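Local coordinates for pirin-like protein YHAK (Escherichia coli, PDB 2VEC) that is a bicupin of the pirin family, probably redox-sensitive, that lacks quercetin 2,3-dioxygenase activity, at residues F213-H218 with A231-E236; I239-D244 with A249-L254; E95-Y98 with N104-Q107. All blocks are in the same frame, centred on the assembly; numbering follows the deposited sequence.

Contacts 1 and 2 both belong to the C-terminal cupin and both span the space between its two facing sheets, their centres only about 8 Å apart. Contact 2 is wholly buried and aliphatic; contact 1 begins with similar packing but ends on a carboxylate beside an exposed histidine. They share both sheets; in the four-stranded one, strands 213-217 and 238-243 are neighbours, and H214 ND1 hydrogen-bonds D244 OD2 at 2.7 Å. Contact 3, centred about 35 Å from the centre of contact 1 in the pirin-family part of the chain, joins neighbours within one sheet, through backbone hydrogen bonds, with a polar, watered outer face.

Contact 1: residues F213-H218 with A231-E236; sequences FHALTH and AFIRDE
Two facing sheets of the C-terminal cupin approach each other here, and T217, at the end of one strand, packs against E236, just beyond the end of another. The side chains cross at about a right angle. T217 CG2 lies 3.5 Å from E236 CG, while T217 CB is 3.4 Å from E236 OE1. A bend at chi2 (-67°) folds the glutamate back, which sets its carboxylate beside T217 CB and OG1. E236 OE1 also reaches the imidazole of H218, ring and carboxylate planes 69° apart. As modelled, the nearest ring atom is the carbon H218 CE1, 3.0 Å from E236 OE1, with H218 ND1 and NE2 both at 3.7 Å; the approach makes no hydrogen bond and at most a weak C-H...O attraction. Deeper between the sheets the chemistry turns apolar, I233 CD1 meeting A215 CB at 4.1 Å. On the outer side R234 NH2 donates to D235 OD1 at 3.1 Å, a salt bridge. L206 of strand 203-208 packs on both A215 and I233, and K222 of strand 220-225 touches T217 and I233. Strand 213-217 itself lies between strands 220-225 and 238-243, whereas strand 230-234 is outermost in its sheet next to 203-208.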
loop_
_atom_site.group_PDB
_atom_site.type_symbol
_atom_site.label_atom_id
_atom_site.label_comp_id
_atom_site.label_asym_id
_atom_site.label_seq_id
_atom_site.Cartn_x
_atom_site.Cartn_y
_atom_site.Cartn_z
ATOM N N PHE A 213 -0.942 4.087 16.181
ATOM C CA PHE A 213 -2.043 3.176 16.456
ATOM C C PHE A 213 -1.503 1.909 17.066
ATOM O O PHE A 213 -0.294 1.680 17.055
ATOM C CB PHE A 213 -2.875 2.879 15.193
ATOM C CG PHE A 213 -2.178 2.087 14.099
ATOM C CD1 PHE A 213 -1.142 2.646 13.335
ATOM C CD2 PHE A 213 -2.621 0.800 13.762
ATOM C CE1 PHE A 213 -0.532 1.909 12.252
ATOM C CE2 PHE A 213 -2.017 0.061 12.706
ATOM C CZ PHE A 213 -0.977 0.629 11.935
ATOM N N HIS A 214 -2.397 1.098 17.616
ATOM C CA HIS A 214 -1.971 -0.204 18.075
ATOM C C HIS A 214 -2.897 -1.291 17.603
ATOM O O HIS A 214 -4.008 -1.027 17.160
ATOM C CB HIS A 214 -1.785 -0.239 19.597
ATOM C CG HIS A 214 -2.991 0.197 20.382
ATOM N ND1 HIS A 214 -3.351 1.523 20.528
ATOM C CD2 HIS A 214 -3.905 -0.521 21.084
ATOM C CE1 HIS A 214 -4.439 1.600 21.280
ATOM N NE2 HIS A 214 -4.776 0.377 21.657
ATOM N N ALA A 215 -2.398 -2.518 17.631
ATOM C CA ALA A 215 -3.197 -3.648 17.212
ATOM C C ALA A 215 -3.444 -4.544 18.414
ATOM O O ALA A 215 -2.547 -4.747 19.239
ATOM C CB ALA A 215 -2.501 -4.398 16.132
ATOM N N LEU A 216 -4.674 -5.050 18.506
ATOM C CA LEU A 216 -5.073 -6.064 19.475
ATOM C C LEU A 216 -5.476 -7.353 18.771
ATOM O O LEU A 216 -6.045 -7.335 17.672
ATOM C CB LEU A 216 -6.284 -5.596 20.295
ATOM C CG LEU A 216 -6.448 -4.117 20.665
ATOM C CD1 LEU A 216 -7.878 -3.856 21.125
ATOM C CD2 LEU A 216 -5.505 -3.878 21.823
ATOM N N THR A 217 -5.181 -8.470 19.425
ATOM C CA THR A 217 -5.671 -9.794 19.036
ATOM C C THR A 217 -6.148 -10.438 20.327
ATOM O O THR A 217 -5.522 -10.260 21.371
ATOM C CB THR A 217 -4.580 -10.662 18.382
ATOM O OG1 THR A 217 -3.447 -10.771 19.256
ATOM C CG2 THR A 217 -4.110 -10.022 17.113
ATOM N N HIS A 218 -7.290 -11.123 20.267
ATOM C CA HIS A 218 -7.899 -11.744 21.448
ATOM C C HIS A 218 -8.052 -10.741 22.595
ATOM O O HIS A 218 -7.914 -11.114 23.773
ATOM C CB HIS A 218 -7.107 -12.982 21.931
ATOM C CG HIS A 218 -6.692 -13.905 20.830
ATOM N ND1 HIS A 218 -5.376 -14.051 20.440
ATOM C CD2 HIS A 218 -7.416 -14.715 20.020
ATOM C CE1 HIS A 218 -5.306 -14.910 19.438
ATOM N NE2 HIS A 218 -6.529 -15.330 19.166
ATOM N N ALA A 231 4.674 -3.141 10.808
ATOM C CA ALA A 231 4.811 -4.301 11.697
ATOM C C ALA A 231 4.187 -5.480 10.996
ATOM O O ALA A 231 3.046 -5.393 10.496
ATOM C CB ALA A 231 4.117 -4.076 13.075
ATOM N N PHE A 232 4.943 -6.574 10.925
ATOM C CA PHE A 232 4.376 -7.859 10.485
ATOM C C PHE A 232 3.781 -8.525 11.699
ATOM O O PHE A 232 4.372 -8.498 12.810
ATOM C CB PHE A 232 5.460 -8.776 9.901
ATOM C CG PHE A 232 5.831 -8.466 8.506
ATOM C CD1 PHE A 232 5.093 -9.013 7.453
ATOM C CD2 PHE A 232 6.923 -7.610 8.229
ATOM C CE1 PHE A 232 5.431 -8.749 6.129
ATOM C CE2 PHE A 232 7.288 -7.332 6.922
ATOM C CZ PHE A 232 6.553 -7.912 5.839
ATOM N N ILE A 233 2.658 -9.183 11.490
ATOM C CA ILE A 233 1.951 -9.923 12.510
ATOM C C ILE A 233 1.606 -11.351 11.992
ATOM O O ILE A 233 1.131 -11.494 10.888
ATOM C CB ILE A 233 0.685 -9.128 12.988
ATOM C CG1 ILE A 233 1.162 -7.996 13.939
ATOM C CG2 ILE A 233 -0.246 -10.006 13.766
ATOM C CD1 ILE A 233 0.118 -7.001 14.325
ATOM N N ARG A 234 1.880 -12.391 12.797
ATOM C CA ARG A 234 1.708 -13.789 12.344
ATOM C C ARG A 234 0.590 -14.542 13.033
ATOM O O ARG A 234 0.392 -14.383 14.234
ATOM C CB ARG A 234 2.988 -14.599 12.630
ATOM C CG ARG A 234 4.076 -14.448 11.588
ATOM C CD ARG A 234 3.690 -15.045 10.239
ATOM N NE ARG A 234 3.110 -16.377 10.338
ATOM C CZ ARG A 234 3.740 -17.515 10.081
ATOM N NH1 ARG A 234 5.010 -17.523 9.742
ATOM N NH2 ARG A 234 3.091 -18.669 10.192
ATOM N N ASP A 235 -0.067 -15.414 12.269
ATOM C CA ASP A 235 -1.026 -16.386 12.765
ATOM C C ASP A 235 -2.137 -15.800 13.630
ATOM O O ASP A 235 -2.538 -16.419 14.609
ATOM C CB ASP A 235 -0.314 -17.504 13.558
ATOM C CG ASP A 235 0.621 -18.325 12.701
ATOM O OD1 ASP A 235 0.328 -18.494 11.494
ATOM O OD2 ASP A 235 1.655 -18.789 13.237
ATOM N N GLU A 236 -2.655 -14.632 13.271
ATOM C CA GLU A 236 -3.831 -14.111 13.969
ATOM C C GLU A 236 -4.958 -14.026 12.980
ATOM O O GLU A 236 -4.868 -13.280 12.009
ATOM C CB GLU A 236 -3.577 -12.714 14.525
ATOM C CG GLU A 236 -2.445 -12.656 15.518
ATOM C CD GLU A 236 -2.765 -13.409 16.800
ATOM O OE1 GLU A 236 -3.941 -13.735 17.023
ATOM O OE2 GLU A 236 -1.828 -13.679 17.584
#

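Contact 2: residues I239-D244 with A249-L254; sequences ITLVAD and ALLIDL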
loop_
_atom_site.group_PDB
_atom_site.type_symbol
_atom_site.label_atom_id
_atom_site.label_comp_id
_atom_site.label_asym_id
_atom_site.label_seq_id
_atom_site.Cartn_x
_atom_site.Cartn_y
_atom_site.Cartn_z
ATOM N N ILE A 239 -7.831 -9.242 13.839
ATOM C CA ILE A 239 -7.001 -8.149 14.338
ATOM C C ILE A 239 -7.859 -6.885 14.460
ATOM O O ILE A 239 -8.633 -6.554 13.549
ATOM C CB ILE A 239 -5.801 -7.828 13.399
ATOM C CG1 ILE A 239 -4.826 -9.026 13.261
ATOM C CG2 ILE A 239 -5.015 -6.670 13.979
ATOM C CD1 ILE A 239 -3.698 -8.771 12.229
ATOM N N THR A 240 -7.744 -6.216 15.599
ATOM C CA THR A 240 -8.443 -4.962 15.832
ATOM C C THR A 240 -7.397 -3.885 15.901
ATOM O O THR A 240 -6.397 -4.056 16.610
ATOM C CB THR A 240 -9.212 -4.967 17.160
ATOM O OG1 THR A 240 -10.250 -5.934 17.086
ATOM C CG2 THR A 240 -9.841 -3.603 17.419
ATOM N N LEU A 241 -7.638 -2.795 15.171
ATOM C CA LEU A 241 -6.741 -1.655 15.144
ATOM C C LEU A 241 -7.381 -0.505 15.862
ATOM O O LEU A 241 -8.563 -0.198 15.628
ATOM C CB LEU A 241 -6.488 -1.201 13.704
ATOM C CG LEU A 241 -5.828 -2.228 12.759
ATOM C CD1 LEU A 241 -5.540 -1.535 11.448
ATOM C CD2 LEU A 241 -4.564 -2.833 13.394
ATOM N N VAL A 242 -6.594 0.186 16.683
ATOM C CA VAL A 242 -7.154 1.288 17.492
ATOM C C VAL A 242 -6.278 2.526 17.303
ATOM O O VAL A 242 -5.044 2.457 17.509
ATOM C CB VAL A 242 -7.196 0.938 19.009
ATOM C CG1 VAL A 242 -7.819 2.093 19.821
ATOM C CG2 VAL A 242 -7.958 -0.373 19.259
ATOM N N ALA A 243 -6.894 3.643 16.927
ATOM C CA ALA A 243 -6.125 4.854 16.660
ATOM C C ALA A 243 -5.709 5.561 17.939
ATOM O O ALA A 243 -6.511 5.732 18.846
ATOM C CB ALA A 243 -6.894 5.809 15.737
ATOM N N ASP A 244 -4.433 5.946 17.995
ATOM C CA ASP A 244 -3.915 6.715 19.104
ATOM C C ASP A 244 -3.710 8.165 18.764
ATOM O O ASP A 244 -3.308 8.950 19.628
ATOM C CB ASP A 244 -2.610 6.114 19.576
ATOM C CG ASP A 244 -2.807 4.764 20.166
ATOM O OD1 ASP A 244 -3.675 4.643 21.049
ATOM O OD2 ASP A 244 -2.138 3.825 19.708
ATOM N N ALA A 249 -3.866 4.321 7.690
ATOM C CA ALA A 249 -3.028 3.144 7.751
ATOM C C ALA A 249 -3.411 2.142 6.672
ATOM O O ALA A 249 -4.494 2.244 6.063
ATOM C CB ALA A 249 -3.175 2.480 9.144
ATOM N N LEU A 250 -2.577 1.128 6.512
ATOM C CA LEU A 250 -2.915 0.003 5.651
ATOM C C LEU A 250 -2.831 -1.253 6.492
ATOM O O LEU A 250 -1.994 -1.335 7.415
ATOM C CB LEU A 250 -1.859 -0.155 4.545
ATOM C CG LEU A 250 -1.727 0.970 3.519
ATOM C CD1 LEU A 250 -0.602 0.662 2.501
ATOM C CD2 LEU A 250 -3.050 1.275 2.788
ATOM N N LEU A 251 -3.682 -2.230 6.177
ATOM C CA LEU A 251 -3.502 -3.562 6.723
ATOM C C LEU A 251 -3.482 -4.456 5.501
ATOM O O LEU A 251 -4.419 -4.417 4.658
ATOM C CB LEU A 251 -4.642 -3.987 7.656
ATOM C CG LEU A 251 -4.430 -5.369 8.341
ATOM C CD1 LEU A 251 -5.125 -5.437 9.704
ATOM C CD2 LEU A 251 -5.004 -6.483 7.425
ATOM N N ILE A 252 -2.399 -5.225 5.385
ATOM C CA ILE A 252 -2.247 -6.137 4.237
ATOM C C ILE A 252 -2.345 -7.560 4.724
ATOM O O ILE A 252 -1.599 -7.960 5.621
ATOM C CB ILE A 252 -0.897 -5.958 3.523
ATOM C CG1 ILE A 252 -0.476 -4.481 3.538
ATOM C CG2 ILE A 252 -0.972 -6.609 2.113
ATOM C CD1 ILE A 252 0.871 -4.120 2.764
ATOM N N ASP A 253 -3.256 -8.333 4.129
ATOM C CA ASP A 253 -3.514 -9.708 4.545
ATOM C C ASP A 253 -2.776 -10.570 3.521
ATOM O O ASP A 253 -3.088 -10.531 2.320
ATOM C CB ASP A 253 -5.054 -9.861 4.472
ATOM C CG ASP A 253 -5.559 -11.269 4.619
ATOM O OD1 ASP A 253 -4.802 -12.267 4.524
ATOM O OD2 ASP A 253 -6.820 -11.393 4.793
ATOM N N LEU A 254 -1.744 -11.290 3.982
ATOM C CA LEU A 254 -0.768 -11.926 3.126
ATOM C C LEU A 254 -0.847 -13.446 3.230
ATOM O O LEU A 254 -1.133 -13.991 4.313
ATOM C CB LEU A 254 0.667 -11.454 3.548
ATOM C CG LEU A 254 0.888 -9.950 3.234
ATOM C CD1 LEU A 254 1.918 -9.391 4.254
ATOM C CD2 LEU A 254 1.336 -9.726 1.792
#
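L251 stands opposite I239 and L241, and the contact is built on how one branched end meets two others. From the first strand, I239 and L241 project inward from the same face of their sheet, two residues apart; from the facing sheet the single side chain of L251 rises toward them. Its CD1 methyl does all the touching, lying 4.3 Å from L241 CD1 and 4.4 Å from I239 CD1. I239 CD1 and L241 CD1 are 7.5 Å apart, and the lines joining them to L251 CD1 open at about 119°, so the leucine methyl points into the notch between its partners and meets neither head-on.

The torsions explain the fit. I239 and L241 share nearly the same first torsion, near -60°, and each is extended beyond it, which carries both terminal methyls well out from the backbone. L251 instead holds CG opposite its own nitrogen (chi1 -176°), and this sends CD1 up toward the other sheet, while CD2 lies farther from I239 and L241. The meeting is entirely one of dispersion and burial, at ordinary methyl separations. The sheets remain well apart, with CA of L241 9.2 Å from CA of L251, a spacing bridged by side chains alone. Here this aliphatic packing fills part of the space between the two sheets of the C-terminal cupin.

Other strands complete the layer. L206 of strand 203-208 and H185 of strand 183-189 flank L251 within its own sheet, and I187 reaches across to L241. On the other side, F213 and A215 of strand 213-217 pack on L241, and T217 on I239; strand 238-243 runs between 213-217 and 194-198, just as 247-254 runs between 183-189 and 203-208.

Contact 3: residues E95-Y98 with N104-Q107; sequences EAEY and NHVQ
Y98 and V106 face each other as a hydrogen-bonded pair in a beta hairpin, strands 95-100 and 105-109, at the edge of a four-stranded antiparallel sheet in the N-terminal cupin. The second strand is entered through N104, whose backbone N is held by D100 OD1 near the turn. H105 follows, its CA directed at Y98 O. Its side chain runs alongside that of E97, the ring and carboxylate planes 78° apart, and one water joins them: it lies in the plane of the imidazole, 2.7 Å from H105 ND1, and donates to E97 OE2 at 3.3 Å. E97 can stretch out along this face because its CG is opposite the backbone N (chi1 174°); its other oxygen, OE1, forms a salt bridge with R99. At V106 the strands are tied in both directions. Y98 N donates to V106 O at 2.8 Å, almost straight, and V106 N to Y98 O at 3.1 Å. On the inner face V106 CG1 packs on Y98 CB at 3.8 Å, both side chains resting on L114, while Y98 OH bonds E126. Q107, a non-hydrogen-bonded partner of E97, brings CG to 4.2 Å from E97 OE2 on the outer face, and its CA-H points to the backbone of the first strand, with Q107 CA 3.3 Å from A96 O.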
loop_
_atom_site.group_PDB
_atom_site.type_symbol
_atom_site.label_atom_id
_atom_site.label_comp_id
_atom_site.label_asym_id
_atom_site.label_seq_id
_atom_site.Cartn_x
_atom_site.Cartn_y
_atom_site.Cartn_z
ATOM N N GLU A 95 -0.389 14.853 -8.155
ATOM C CA GLU A 95 -0.875 14.147 -9.330
ATOM C C GLU A 95 0.314 13.693 -10.143
ATOM O O GLU A 95 1.343 14.373 -10.218
ATOM C CB GLU A 95 -1.797 15.051 -10.203
ATOM C CG GLU A 95 -1.372 16.492 -10.284
ATOM C CD GLU A 95 -2.130 17.301 -11.317
ATOM O OE1 GLU A 95 -3.019 16.748 -12.013
ATOM O OE2 GLU A 95 -1.815 18.509 -11.434
ATOM N N ALA A 96 0.156 12.549 -10.789
ATOM C CA ALA A 96 1.250 11.929 -11.495
ATOM C C ALA A 96 0.738 11.225 -12.733
ATOM O O ALA A 96 -0.419 10.803 -12.778
ATOM C CB ALA A 96 1.933 10.926 -10.579
ATOM N N GLU A 97 1.606 11.095 -13.732
ATOM C CA GLU A 97 1.308 10.267 -14.902
ATOM C C GLU A 97 2.260 9.061 -14.960
ATOM O O GLU A 97 3.449 9.186 -14.657
ATOM C CB GLU A 97 1.346 11.106 -16.193
ATOM C CG GLU A 97 1.188 10.278 -17.440
ATOM C CD GLU A 97 0.632 11.023 -18.620
ATOM O OE1 GLU A 97 1.029 12.186 -18.865
ATOM O OE2 GLU A 97 -0.201 10.416 -19.331
ATOM N N TYR A 98 1.718 7.900 -15.335
ATOM C CA TYR A 98 2.463 6.635 -15.376
ATOM C C TYR A 98 2.454 6.123 -16.793
ATOM O O TYR A 98 1.387 5.925 -17.355
ATOM C CB TYR A 98 1.818 5.600 -14.430
ATOM C CG TYR A 98 1.926 6.080 -13.020
ATOM C CD1 TYR A 98 3.026 5.746 -12.251
ATOM C CD2 TYR A 98 0.976 6.950 -12.493
ATOM C CE1 TYR A 98 3.163 6.247 -10.963
ATOM C CE2 TYR A 98 1.092 7.435 -11.204
ATOM C CZ TYR A 98 2.197 7.096 -10.453
ATOM O OH TYR A 98 2.339 7.585 -9.184
ATOM N N ASN A 104 0.978 2.307 -23.011
ATOM C CA ASN A 104 -0.063 2.425 -21.984
ATOM C C ASN A 104 0.201 3.602 -21.053
ATOM O O ASN A 104 1.350 3.885 -20.712
ATOM C CB ASN A 104 -0.195 1.151 -21.165
ATOM C CG ASN A 104 -0.458 -0.065 -22.010
ATOM O OD1 ASN A 104 0.263 -1.054 -21.912
ATOM N ND2 ASN A 104 -1.499 -0.013 -22.835
ATOM N N HIS A 105 -0.863 4.307 -20.677
ATOM C CA HIS A 105 -0.731 5.482 -19.817
ATOM C C HIS A 105 -1.946 5.652 -18.919
ATOM O O HIS A 105 -3.067 5.257 -19.270
ATOM C CB HIS A 105 -0.512 6.746 -20.644
ATOM C CG HIS A 105 -1.575 6.975 -21.670
ATOM N ND1 HIS A 105 -2.722 7.693 -21.404
ATOM C CD2 HIS A 105 -1.683 6.552 -22.953
ATOM C CE1 HIS A 105 -3.484 7.715 -22.484
ATOM N NE2 HIS A 105 -2.877 7.029 -23.438
ATOM N N VAL A 106 -1.707 6.260 -17.757
ATOM C CA VAL A 106 -2.758 6.537 -16.806
ATOM C C VAL A 106 -2.263 7.674 -15.928
ATOM O O VAL A 106 -1.076 7.759 -15.639
ATOM C CB VAL A 106 -3.096 5.256 -15.970
ATOM C CG1 VAL A 106 -1.860 4.746 -15.179
ATOM C CG2 VAL A 106 -4.301 5.485 -15.059
ATOM N N GLN A 107 -3.178 8.542 -15.521
ATOM C CA GLN A 107 -2.892 9.610 -14.561
ATOM C C GLN A 107 -3.575 9.282 -13.240
ATOM O O GLN A 107 -4.693 8.761 -13.231
ATOM C CB GLN A 107 -3.471 10.945 -15.041
ATOM C CG GLN A 107 -3.009 11.425 -16.389
ATOM C CD GLN A 107 -3.785 12.691 -16.811
ATOM O OE1 GLN A 107 -4.197 13.485 -15.957
ATOM N NE2 GLN A 107 -4.002 12.863 -18.108
HETATM O O HOH W 1 -3.284 9.316 -19.286
#